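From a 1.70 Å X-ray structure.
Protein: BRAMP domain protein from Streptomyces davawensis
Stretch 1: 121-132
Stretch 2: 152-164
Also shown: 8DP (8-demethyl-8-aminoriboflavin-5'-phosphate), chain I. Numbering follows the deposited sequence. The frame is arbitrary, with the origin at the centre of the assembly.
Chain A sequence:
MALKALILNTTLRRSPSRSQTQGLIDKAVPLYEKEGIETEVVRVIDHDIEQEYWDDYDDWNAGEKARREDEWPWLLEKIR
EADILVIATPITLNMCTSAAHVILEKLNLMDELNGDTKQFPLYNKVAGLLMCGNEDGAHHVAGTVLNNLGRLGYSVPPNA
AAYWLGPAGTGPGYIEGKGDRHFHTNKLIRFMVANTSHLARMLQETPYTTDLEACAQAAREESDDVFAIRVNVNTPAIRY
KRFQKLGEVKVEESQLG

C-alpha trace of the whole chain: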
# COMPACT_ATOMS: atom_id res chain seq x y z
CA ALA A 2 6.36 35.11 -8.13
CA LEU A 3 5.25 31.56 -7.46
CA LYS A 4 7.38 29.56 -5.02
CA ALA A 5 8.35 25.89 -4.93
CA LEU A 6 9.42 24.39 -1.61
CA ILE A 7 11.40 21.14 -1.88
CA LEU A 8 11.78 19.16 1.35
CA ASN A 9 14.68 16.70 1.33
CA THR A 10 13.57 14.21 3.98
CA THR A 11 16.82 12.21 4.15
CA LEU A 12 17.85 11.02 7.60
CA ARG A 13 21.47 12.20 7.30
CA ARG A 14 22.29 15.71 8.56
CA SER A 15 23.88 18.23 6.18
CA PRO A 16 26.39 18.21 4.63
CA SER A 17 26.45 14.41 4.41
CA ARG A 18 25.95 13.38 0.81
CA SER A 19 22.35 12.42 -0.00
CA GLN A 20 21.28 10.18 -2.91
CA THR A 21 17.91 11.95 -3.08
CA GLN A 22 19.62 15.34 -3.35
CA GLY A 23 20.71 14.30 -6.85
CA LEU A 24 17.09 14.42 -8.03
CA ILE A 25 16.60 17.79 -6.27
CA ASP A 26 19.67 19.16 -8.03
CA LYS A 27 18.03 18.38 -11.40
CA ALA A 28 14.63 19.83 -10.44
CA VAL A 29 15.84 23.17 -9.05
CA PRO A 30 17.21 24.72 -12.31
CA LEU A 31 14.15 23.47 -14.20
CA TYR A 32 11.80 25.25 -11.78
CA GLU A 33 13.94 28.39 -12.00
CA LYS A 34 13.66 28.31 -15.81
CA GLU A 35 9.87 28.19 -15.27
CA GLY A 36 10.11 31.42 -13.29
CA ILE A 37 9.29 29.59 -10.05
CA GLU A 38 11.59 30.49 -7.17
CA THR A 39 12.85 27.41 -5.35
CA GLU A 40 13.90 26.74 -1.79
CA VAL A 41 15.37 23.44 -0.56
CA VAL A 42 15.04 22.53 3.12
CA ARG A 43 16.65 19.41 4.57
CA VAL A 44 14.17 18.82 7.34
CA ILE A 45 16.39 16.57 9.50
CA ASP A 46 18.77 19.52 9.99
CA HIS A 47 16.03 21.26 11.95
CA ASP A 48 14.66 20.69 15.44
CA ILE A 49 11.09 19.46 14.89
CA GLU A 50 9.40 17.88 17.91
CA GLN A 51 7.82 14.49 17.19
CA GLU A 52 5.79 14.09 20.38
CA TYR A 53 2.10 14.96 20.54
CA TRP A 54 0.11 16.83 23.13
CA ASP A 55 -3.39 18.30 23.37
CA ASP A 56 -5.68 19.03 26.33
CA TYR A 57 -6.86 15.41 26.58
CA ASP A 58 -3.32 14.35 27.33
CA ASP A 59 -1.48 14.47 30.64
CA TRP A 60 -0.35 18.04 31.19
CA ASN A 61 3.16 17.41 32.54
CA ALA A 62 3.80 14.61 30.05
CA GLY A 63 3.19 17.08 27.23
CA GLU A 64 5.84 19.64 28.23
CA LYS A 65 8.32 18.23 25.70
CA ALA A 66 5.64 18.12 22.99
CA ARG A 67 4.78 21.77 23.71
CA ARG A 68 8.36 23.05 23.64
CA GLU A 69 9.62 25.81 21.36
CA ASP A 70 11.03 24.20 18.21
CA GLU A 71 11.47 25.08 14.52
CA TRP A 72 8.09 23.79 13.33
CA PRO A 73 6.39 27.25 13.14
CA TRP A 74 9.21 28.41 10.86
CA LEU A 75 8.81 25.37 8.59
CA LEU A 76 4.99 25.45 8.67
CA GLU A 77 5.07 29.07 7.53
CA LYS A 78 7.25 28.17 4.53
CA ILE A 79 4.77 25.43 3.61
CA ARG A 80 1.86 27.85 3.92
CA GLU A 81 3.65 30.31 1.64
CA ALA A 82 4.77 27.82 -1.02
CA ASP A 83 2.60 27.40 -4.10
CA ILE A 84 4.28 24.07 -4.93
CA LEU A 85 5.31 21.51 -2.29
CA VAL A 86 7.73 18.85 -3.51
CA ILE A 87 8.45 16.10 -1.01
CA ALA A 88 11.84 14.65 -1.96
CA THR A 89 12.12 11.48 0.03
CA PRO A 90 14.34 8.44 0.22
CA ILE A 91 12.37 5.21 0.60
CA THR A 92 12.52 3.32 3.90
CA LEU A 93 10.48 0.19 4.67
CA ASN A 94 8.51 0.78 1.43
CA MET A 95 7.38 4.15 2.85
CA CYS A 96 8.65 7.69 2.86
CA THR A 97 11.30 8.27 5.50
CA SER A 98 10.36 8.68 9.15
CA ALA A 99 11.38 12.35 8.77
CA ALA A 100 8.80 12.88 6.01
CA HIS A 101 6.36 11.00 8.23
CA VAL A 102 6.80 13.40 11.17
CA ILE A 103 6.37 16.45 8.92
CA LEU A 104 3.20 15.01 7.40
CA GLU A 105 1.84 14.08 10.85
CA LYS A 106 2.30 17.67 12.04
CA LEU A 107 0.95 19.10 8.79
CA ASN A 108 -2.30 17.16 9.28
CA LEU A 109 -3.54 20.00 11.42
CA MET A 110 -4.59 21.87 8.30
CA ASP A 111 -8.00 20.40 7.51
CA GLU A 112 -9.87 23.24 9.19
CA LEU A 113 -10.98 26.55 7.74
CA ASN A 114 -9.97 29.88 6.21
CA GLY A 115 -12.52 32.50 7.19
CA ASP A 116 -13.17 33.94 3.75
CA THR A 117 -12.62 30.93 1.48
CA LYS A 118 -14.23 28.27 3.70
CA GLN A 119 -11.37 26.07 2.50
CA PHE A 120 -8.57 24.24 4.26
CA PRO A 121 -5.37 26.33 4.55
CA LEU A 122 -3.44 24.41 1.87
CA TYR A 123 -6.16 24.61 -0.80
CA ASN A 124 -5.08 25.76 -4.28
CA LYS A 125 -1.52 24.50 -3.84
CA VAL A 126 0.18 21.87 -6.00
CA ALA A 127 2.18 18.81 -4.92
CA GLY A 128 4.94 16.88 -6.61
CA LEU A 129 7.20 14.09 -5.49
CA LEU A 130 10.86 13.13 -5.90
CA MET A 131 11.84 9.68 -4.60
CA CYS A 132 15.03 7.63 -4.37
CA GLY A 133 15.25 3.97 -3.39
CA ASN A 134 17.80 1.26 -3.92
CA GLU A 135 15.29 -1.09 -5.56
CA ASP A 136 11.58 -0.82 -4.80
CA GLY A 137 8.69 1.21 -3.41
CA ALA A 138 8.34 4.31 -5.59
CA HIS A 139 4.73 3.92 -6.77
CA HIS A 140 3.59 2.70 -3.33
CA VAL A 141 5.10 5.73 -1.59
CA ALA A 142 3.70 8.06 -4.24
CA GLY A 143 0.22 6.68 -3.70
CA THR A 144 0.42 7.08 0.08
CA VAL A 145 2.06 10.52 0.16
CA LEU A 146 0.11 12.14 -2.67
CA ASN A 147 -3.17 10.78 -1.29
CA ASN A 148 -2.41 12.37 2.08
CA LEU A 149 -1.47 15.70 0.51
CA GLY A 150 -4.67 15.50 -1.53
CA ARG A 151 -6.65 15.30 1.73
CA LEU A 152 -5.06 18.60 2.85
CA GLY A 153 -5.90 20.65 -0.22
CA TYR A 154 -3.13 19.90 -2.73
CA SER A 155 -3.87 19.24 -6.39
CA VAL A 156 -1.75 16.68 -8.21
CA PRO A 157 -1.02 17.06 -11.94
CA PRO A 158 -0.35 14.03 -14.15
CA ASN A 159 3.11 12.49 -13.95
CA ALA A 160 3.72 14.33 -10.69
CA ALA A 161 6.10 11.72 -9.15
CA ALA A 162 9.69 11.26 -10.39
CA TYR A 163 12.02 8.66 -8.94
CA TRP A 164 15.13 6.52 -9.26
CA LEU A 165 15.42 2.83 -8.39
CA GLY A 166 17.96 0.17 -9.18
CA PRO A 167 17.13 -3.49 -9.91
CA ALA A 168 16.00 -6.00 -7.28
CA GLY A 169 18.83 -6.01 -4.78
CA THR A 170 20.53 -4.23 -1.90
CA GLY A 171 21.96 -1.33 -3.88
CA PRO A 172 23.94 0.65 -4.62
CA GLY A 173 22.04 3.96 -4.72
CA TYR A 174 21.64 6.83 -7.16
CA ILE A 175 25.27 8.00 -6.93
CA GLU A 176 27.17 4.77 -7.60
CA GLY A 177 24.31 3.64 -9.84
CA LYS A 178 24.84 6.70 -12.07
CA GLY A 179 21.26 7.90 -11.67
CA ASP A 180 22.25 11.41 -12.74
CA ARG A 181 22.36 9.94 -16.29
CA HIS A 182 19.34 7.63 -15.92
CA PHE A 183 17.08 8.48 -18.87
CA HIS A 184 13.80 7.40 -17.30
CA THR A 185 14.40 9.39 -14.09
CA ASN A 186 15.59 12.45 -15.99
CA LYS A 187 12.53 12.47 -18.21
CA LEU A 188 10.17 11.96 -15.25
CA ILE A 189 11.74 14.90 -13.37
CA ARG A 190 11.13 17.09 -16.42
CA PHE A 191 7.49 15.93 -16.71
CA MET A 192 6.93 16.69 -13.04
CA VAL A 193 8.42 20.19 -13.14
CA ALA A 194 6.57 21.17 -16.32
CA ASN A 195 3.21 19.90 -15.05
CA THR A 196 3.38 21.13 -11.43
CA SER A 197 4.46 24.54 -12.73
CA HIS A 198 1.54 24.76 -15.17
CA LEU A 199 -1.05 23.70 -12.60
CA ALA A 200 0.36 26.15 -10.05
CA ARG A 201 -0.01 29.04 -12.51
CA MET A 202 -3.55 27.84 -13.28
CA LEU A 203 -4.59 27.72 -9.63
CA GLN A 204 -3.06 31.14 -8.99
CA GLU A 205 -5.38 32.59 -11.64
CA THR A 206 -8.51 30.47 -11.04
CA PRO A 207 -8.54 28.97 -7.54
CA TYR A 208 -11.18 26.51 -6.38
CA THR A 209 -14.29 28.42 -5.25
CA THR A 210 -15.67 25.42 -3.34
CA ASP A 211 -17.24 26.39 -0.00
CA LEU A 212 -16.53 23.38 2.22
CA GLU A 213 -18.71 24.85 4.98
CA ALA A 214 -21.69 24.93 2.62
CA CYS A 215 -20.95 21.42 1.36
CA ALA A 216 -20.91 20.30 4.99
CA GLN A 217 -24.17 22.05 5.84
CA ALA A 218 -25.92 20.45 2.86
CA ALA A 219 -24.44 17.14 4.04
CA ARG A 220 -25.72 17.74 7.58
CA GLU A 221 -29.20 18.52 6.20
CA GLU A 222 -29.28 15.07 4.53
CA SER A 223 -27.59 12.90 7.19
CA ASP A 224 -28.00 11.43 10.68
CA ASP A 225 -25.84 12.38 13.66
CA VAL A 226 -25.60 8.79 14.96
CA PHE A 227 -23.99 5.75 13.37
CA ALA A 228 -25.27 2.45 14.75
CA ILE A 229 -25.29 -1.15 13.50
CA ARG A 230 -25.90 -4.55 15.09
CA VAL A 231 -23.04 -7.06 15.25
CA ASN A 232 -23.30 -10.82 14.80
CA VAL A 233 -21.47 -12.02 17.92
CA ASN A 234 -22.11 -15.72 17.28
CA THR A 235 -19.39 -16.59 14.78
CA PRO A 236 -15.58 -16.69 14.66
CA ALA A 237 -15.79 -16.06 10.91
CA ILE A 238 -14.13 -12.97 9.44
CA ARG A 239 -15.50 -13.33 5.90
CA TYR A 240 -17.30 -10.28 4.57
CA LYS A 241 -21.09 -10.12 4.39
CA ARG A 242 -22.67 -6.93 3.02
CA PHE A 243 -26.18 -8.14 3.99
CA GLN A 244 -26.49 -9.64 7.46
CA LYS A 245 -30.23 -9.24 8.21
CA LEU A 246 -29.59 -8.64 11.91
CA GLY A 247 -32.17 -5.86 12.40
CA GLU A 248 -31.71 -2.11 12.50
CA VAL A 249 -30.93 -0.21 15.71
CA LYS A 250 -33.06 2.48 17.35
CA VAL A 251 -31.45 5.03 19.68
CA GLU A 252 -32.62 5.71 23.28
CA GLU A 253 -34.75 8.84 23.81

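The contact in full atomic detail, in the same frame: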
# COMPACT_ATOMS: atom_id res chain seq x y z
N PRO A 121 -6.44 25.34 4.79
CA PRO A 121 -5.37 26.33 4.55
C PRO A 121 -4.50 26.03 3.35
O PRO A 121 -3.93 26.97 2.77
CB PRO A 121 -4.55 26.29 5.85
CG PRO A 121 -5.45 25.74 6.85
CD PRO A 121 -6.38 24.81 6.16
N LEU A 122 -4.35 24.77 2.96
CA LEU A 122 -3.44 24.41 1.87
C LEU A 122 -4.17 24.25 0.54
O LEU A 122 -3.56 23.80 -0.44
CB LEU A 122 -2.66 23.14 2.24
CG LEU A 122 -1.83 23.31 3.52
CD1 LEU A 122 -0.98 22.07 3.82
CD2 LEU A 122 -0.92 24.53 3.44
N TYR A 123 -5.44 24.60 0.47
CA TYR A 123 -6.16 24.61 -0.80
C TYR A 123 -5.47 25.49 -1.83
O TYR A 123 -4.83 26.49 -1.50
CB TYR A 123 -7.60 25.08 -0.58
CG TYR A 123 -8.60 23.95 -0.69
CD1 TYR A 123 -8.61 22.92 0.24
CD2 TYR A 123 -9.54 23.91 -1.71
CE1 TYR A 123 -9.50 21.87 0.15
CE2 TYR A 123 -10.45 22.87 -1.81
CZ TYR A 123 -10.42 21.86 -0.88
OH TYR A 123 -11.31 20.81 -0.97
N ASN A 124 -5.61 25.09 -3.10
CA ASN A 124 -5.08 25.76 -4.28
C ASN A 124 -3.58 25.64 -4.43
O ASN A 124 -2.98 26.34 -5.27
CB ASN A 124 -5.49 27.23 -4.32
CG ASN A 124 -6.97 27.36 -4.21
OD1 ASN A 124 -7.68 26.87 -5.08
ND2 ASN A 124 -7.46 27.94 -3.12
N LYS A 125 -2.94 24.77 -3.65
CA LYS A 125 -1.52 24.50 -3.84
C LYS A 125 -1.35 23.22 -4.66
O LYS A 125 -2.30 22.48 -4.93
CB LYS A 125 -0.82 24.41 -2.48
CG LYS A 125 -0.90 25.73 -1.71
CD LYS A 125 -0.31 25.55 -0.32
CE LYS A 125 -0.40 26.83 0.47
NZ LYS A 125 0.34 27.93 -0.19
N VAL A 126 -0.12 22.98 -5.10
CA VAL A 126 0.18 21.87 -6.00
C VAL A 126 1.30 21.05 -5.38
O VAL A 126 2.24 21.62 -4.80
CB VAL A 126 0.58 22.38 -7.40
CG1 VAL A 126 1.06 21.24 -8.27
CG2 VAL A 126 -0.59 23.09 -8.06
N ALA A 127 1.20 19.73 -5.48
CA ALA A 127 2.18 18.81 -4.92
C ALA A 127 2.88 18.03 -6.02
O ALA A 127 2.27 17.63 -7.02
CB ALA A 127 1.54 17.83 -3.92
N GLY A 128 4.18 17.81 -5.81
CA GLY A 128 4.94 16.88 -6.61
C GLY A 128 5.80 16.03 -5.70
O GLY A 128 5.87 16.27 -4.49
N LEU A 129 6.48 15.06 -6.29
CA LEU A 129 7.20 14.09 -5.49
C LEU A 129 8.49 13.73 -6.20
O LEU A 129 8.47 13.48 -7.41
CB LEU A 129 6.32 12.87 -5.28
CG LEU A 129 6.62 11.89 -4.17
CD1 LEU A 129 6.62 12.60 -2.82
CD2 LEU A 129 5.52 10.88 -4.23
N LEU A 130 9.60 13.72 -5.46
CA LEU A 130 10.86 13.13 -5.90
C LEU A 130 11.21 12.00 -4.94
O LEU A 130 11.16 12.18 -3.72
CB LEU A 130 11.99 14.16 -5.93
CG LEU A 130 11.79 15.37 -6.86
CD1 LEU A 130 12.90 16.36 -6.64
CD2 LEU A 130 11.74 14.95 -8.35
N MET A 131 11.56 10.82 -5.48
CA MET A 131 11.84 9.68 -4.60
C MET A 131 13.10 8.96 -5.05
O MET A 131 13.41 8.89 -6.25
CB MET A 131 10.67 8.68 -4.57
CG MET A 131 9.41 9.18 -3.89
SD MET A 131 8.05 8.08 -4.27
CE MET A 131 7.76 8.39 -6.00
N CYS A 132 13.81 8.40 -4.08
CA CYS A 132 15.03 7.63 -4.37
C CYS A 132 15.01 6.38 -3.51
O CYS A 132 14.91 6.49 -2.29
CB CYS A 132 16.28 8.46 -4.08
SG CYS A 132 17.67 7.75 -4.91
N LEU A 152 -5.33 17.30 2.26
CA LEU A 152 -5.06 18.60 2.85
C LEU A 152 -5.44 19.76 1.96
O LEU A 152 -5.56 20.89 2.45
CB LEU A 152 -3.57 18.71 3.20
CG LEU A 152 -2.99 17.68 4.16
CD1 LEU A 152 -1.50 17.97 4.37
CD2 LEU A 152 -3.76 17.68 5.49
N GLY A 153 -5.60 19.54 0.66
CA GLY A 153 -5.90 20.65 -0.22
C GLY A 153 -5.04 20.74 -1.46
O GLY A 153 -5.31 21.57 -2.33
N TYR A 154 -4.02 19.88 -1.57
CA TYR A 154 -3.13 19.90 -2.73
C TYR A 154 -3.78 19.26 -3.95
O TYR A 154 -4.48 18.24 -3.84
CB TYR A 154 -1.81 19.17 -2.42
CG TYR A 154 -0.92 19.96 -1.50
CD1 TYR A 154 -0.03 20.90 -2.02
CD2 TYR A 154 -0.95 19.76 -0.12
CE1 TYR A 154 0.78 21.64 -1.18
CE2 TYR A 154 -0.13 20.50 0.72
CZ TYR A 154 0.73 21.45 0.17
OH TYR A 154 1.53 22.19 1.00
N SER A 155 -3.53 19.85 -5.11
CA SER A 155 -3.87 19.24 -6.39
C SER A 155 -2.63 18.59 -6.98
O SER A 155 -1.51 19.08 -6.82
CB SER A 155 -4.40 20.29 -7.37
OG SER A 155 -5.57 20.90 -6.86
N VAL A 156 -2.84 17.48 -7.67
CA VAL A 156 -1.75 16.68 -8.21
C VAL A 156 -1.91 16.64 -9.72
O VAL A 156 -2.92 16.13 -10.22
CB VAL A 156 -1.73 15.27 -7.61
CG1 VAL A 156 -0.48 14.50 -8.07
CG2 VAL A 156 -1.77 15.36 -6.09
N PRO A 157 -0.96 17.15 -10.49
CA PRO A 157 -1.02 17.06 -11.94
C PRO A 157 -0.68 15.65 -12.38
O PRO A 157 -0.27 14.83 -11.55
CB PRO A 157 0.04 18.07 -12.40
CG PRO A 157 1.05 18.05 -11.30
CD PRO A 157 0.33 17.71 -10.02
N PRO A 158 -0.84 15.32 -13.66
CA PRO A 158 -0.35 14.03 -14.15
C PRO A 158 1.16 13.98 -14.09
O PRO A 158 1.85 15.00 -14.15
CB PRO A 158 -0.83 13.98 -15.60
CG PRO A 158 -0.95 15.42 -15.98
CD PRO A 158 -1.46 16.10 -14.75
N ASN A 159 1.67 12.75 -13.95
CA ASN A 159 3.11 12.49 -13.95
C ASN A 159 3.82 13.37 -12.93
O ASN A 159 4.85 13.99 -13.19
CB ASN A 159 3.67 12.65 -15.36
CG ASN A 159 2.96 11.74 -16.36
OD1 ASN A 159 2.26 12.20 -17.25
ND2 ASN A 159 3.12 10.43 -16.19
N ALA A 160 3.24 13.45 -11.73
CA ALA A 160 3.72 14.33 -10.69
C ALA A 160 4.80 13.70 -9.81
O ALA A 160 5.30 14.39 -8.92
CB ALA A 160 2.57 14.77 -9.80
N ALA A 161 5.14 12.42 -10.01
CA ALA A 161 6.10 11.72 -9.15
C ALA A 161 7.26 11.21 -10.00
O ALA A 161 7.06 10.37 -10.89
CB ALA A 161 5.43 10.56 -8.42
N ALA A 162 8.47 11.70 -9.72
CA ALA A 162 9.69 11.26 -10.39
C ALA A 162 10.60 10.55 -9.40
O ALA A 162 10.64 10.91 -8.22
CB ALA A 162 10.44 12.45 -11.01
N TYR A 163 11.34 9.55 -9.88
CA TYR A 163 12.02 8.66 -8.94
C TYR A 163 13.19 7.96 -9.63
O TYR A 163 13.26 7.91 -10.87
CB TYR A 163 11.04 7.63 -8.35
CG TYR A 163 10.43 6.76 -9.41
CD1 TYR A 163 9.28 7.14 -10.06
CD2 TYR A 163 11.02 5.55 -9.77
CE1 TYR A 163 8.73 6.37 -11.05
CE2 TYR A 163 10.46 4.76 -10.76
CZ TYR A 163 9.32 5.19 -11.40
OH TYR A 163 8.74 4.44 -12.40
N TRP A 164 14.09 7.42 -8.81
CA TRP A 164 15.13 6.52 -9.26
C TRP A 164 15.09 5.26 -8.40
O TRP A 164 14.91 5.34 -7.19
CB TRP A 164 16.53 7.16 -9.17
CG TRP A 164 17.64 6.28 -9.73
CD1 TRP A 164 18.11 6.27 -11.00
CD2 TRP A 164 18.39 5.28 -9.01
NE1 TRP A 164 19.10 5.34 -11.14
CE2 TRP A 164 19.31 4.72 -9.93
CE3 TRP A 164 18.38 4.83 -7.69
CZ2 TRP A 164 20.21 3.71 -9.57
CZ3 TRP A 164 19.28 3.82 -7.33
CH2 TRP A 164 20.18 3.27 -8.26
C4 8DP I . 17.26 3.81 0.48
C5 8DP I . 17.57 2.31 0.61
C8 8DP I . 17.45 2.11 4.86
N3 8DP I . 14.21 0.62 2.72
C2 8DP I . 18.77 5.79 -0.22
N2 8DP I . 18.54 2.62 5.66
N1 8DP I . 16.40 1.69 1.36
C6 8DP I . 16.38 1.67 2.72
O6 8DP I . 19.50 4.22 1.37
N4 8DP I . 15.34 1.22 -0.68
C12 8DP I . 15.29 1.11 3.40
C13 8DP I . 15.34 1.20 0.67
C14 8DP I . 14.24 0.67 1.36
C15 8DP I . 13.17 0.18 0.60
C16 8DP I . 14.31 0.74 -1.36
C1 8DP I . 19.42 6.97 0.51
C3 8DP I . 18.33 4.83 0.90
C7 8DP I . 17.50 2.15 3.45
C9 8DP I . 16.33 1.55 5.53
O1 8DP I . 19.01 10.82 0.35
P1 8DP I . 19.51 9.50 0.96
O2 8DP I . 21.07 9.40 0.77
O3 8DP I . 19.15 9.38 2.44
O4 8DP I . 18.85 8.28 0.14
O5 8DP I . 17.74 6.27 -1.01
O7 8DP I . 16.18 4.24 0.06
C10 8DP I . 16.27 1.49 7.04
C11 8DP I . 15.27 1.07 4.80
O8 8DP I . 12.03 -0.35 1.22
N5 8DP I . 13.23 0.23 -0.74
O9 8DP I . 14.28 0.76 -2.77
O HOH W 1 -5.10 22.67 -4.86

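Neighbouring parallel strands are held in register by their backbones, but the buried surface is shared unevenly among residues, and the contact between residues 121-132 and 152-164 illustrates both points. The largest share falls to Tyr 154, followed by Leu 122 and Met 131.

Tyr 154 lies just beyond a helix end, and its ring reaches across the first part of the opposing stretch. Leu 122 CD1 packs 3.6 Å from Tyr 154 CE2, Lys 125 CB lies 3.5 Å from Tyr 154 CE1, and the ring edge meets the backbone at Val 126, where Val 126 C is 3.6 Å from Tyr 154 CD1. At the base of the side chain, Ala 127 CB sits 3.9 Å from Tyr 154 CB. Leu 122 also carries the cluster to Leu 152, with Leu 122 CD1 4.2 Å from Leu 152 CD1. Between these two leucines' neighbours the chains come very close: Tyr 123 CA is 4.0 Å from Gly 153 CA. At these backbone angles (phi 131°) a CB on Gly 153 would be jammed against the preceding carbonyl O, and an ideal CB would also lie 2.7 Å from Tyr 123 N, a clash, so glycine suits the site.

Beside Tyr 154, Ser 155 N donates to Lys 125 O (2.9 Å) and Ala 127 N to Ser 155 O (3.1 Å). A water donates to both Lys 125 O and Gly 153 O, at 2.8 Å each, bridging the stretches.

Met 131 belongs to the regular part of the sheet, where the strand axes differ by 8°. Its backbone bonds on both sides of Tyr 163: Met 131 N donates to Ala 162 O (2.9 Å), and Met 131 O accepts from Trp 164 N (3.0 Å). This is the classic parallel pattern. The side chain shares a face with Ala 161 and Tyr 163, placing Met 131 CE 4.0 Å from Ala 161 CB and Met 131 CB 3.9 Å from Tyr 163 CB.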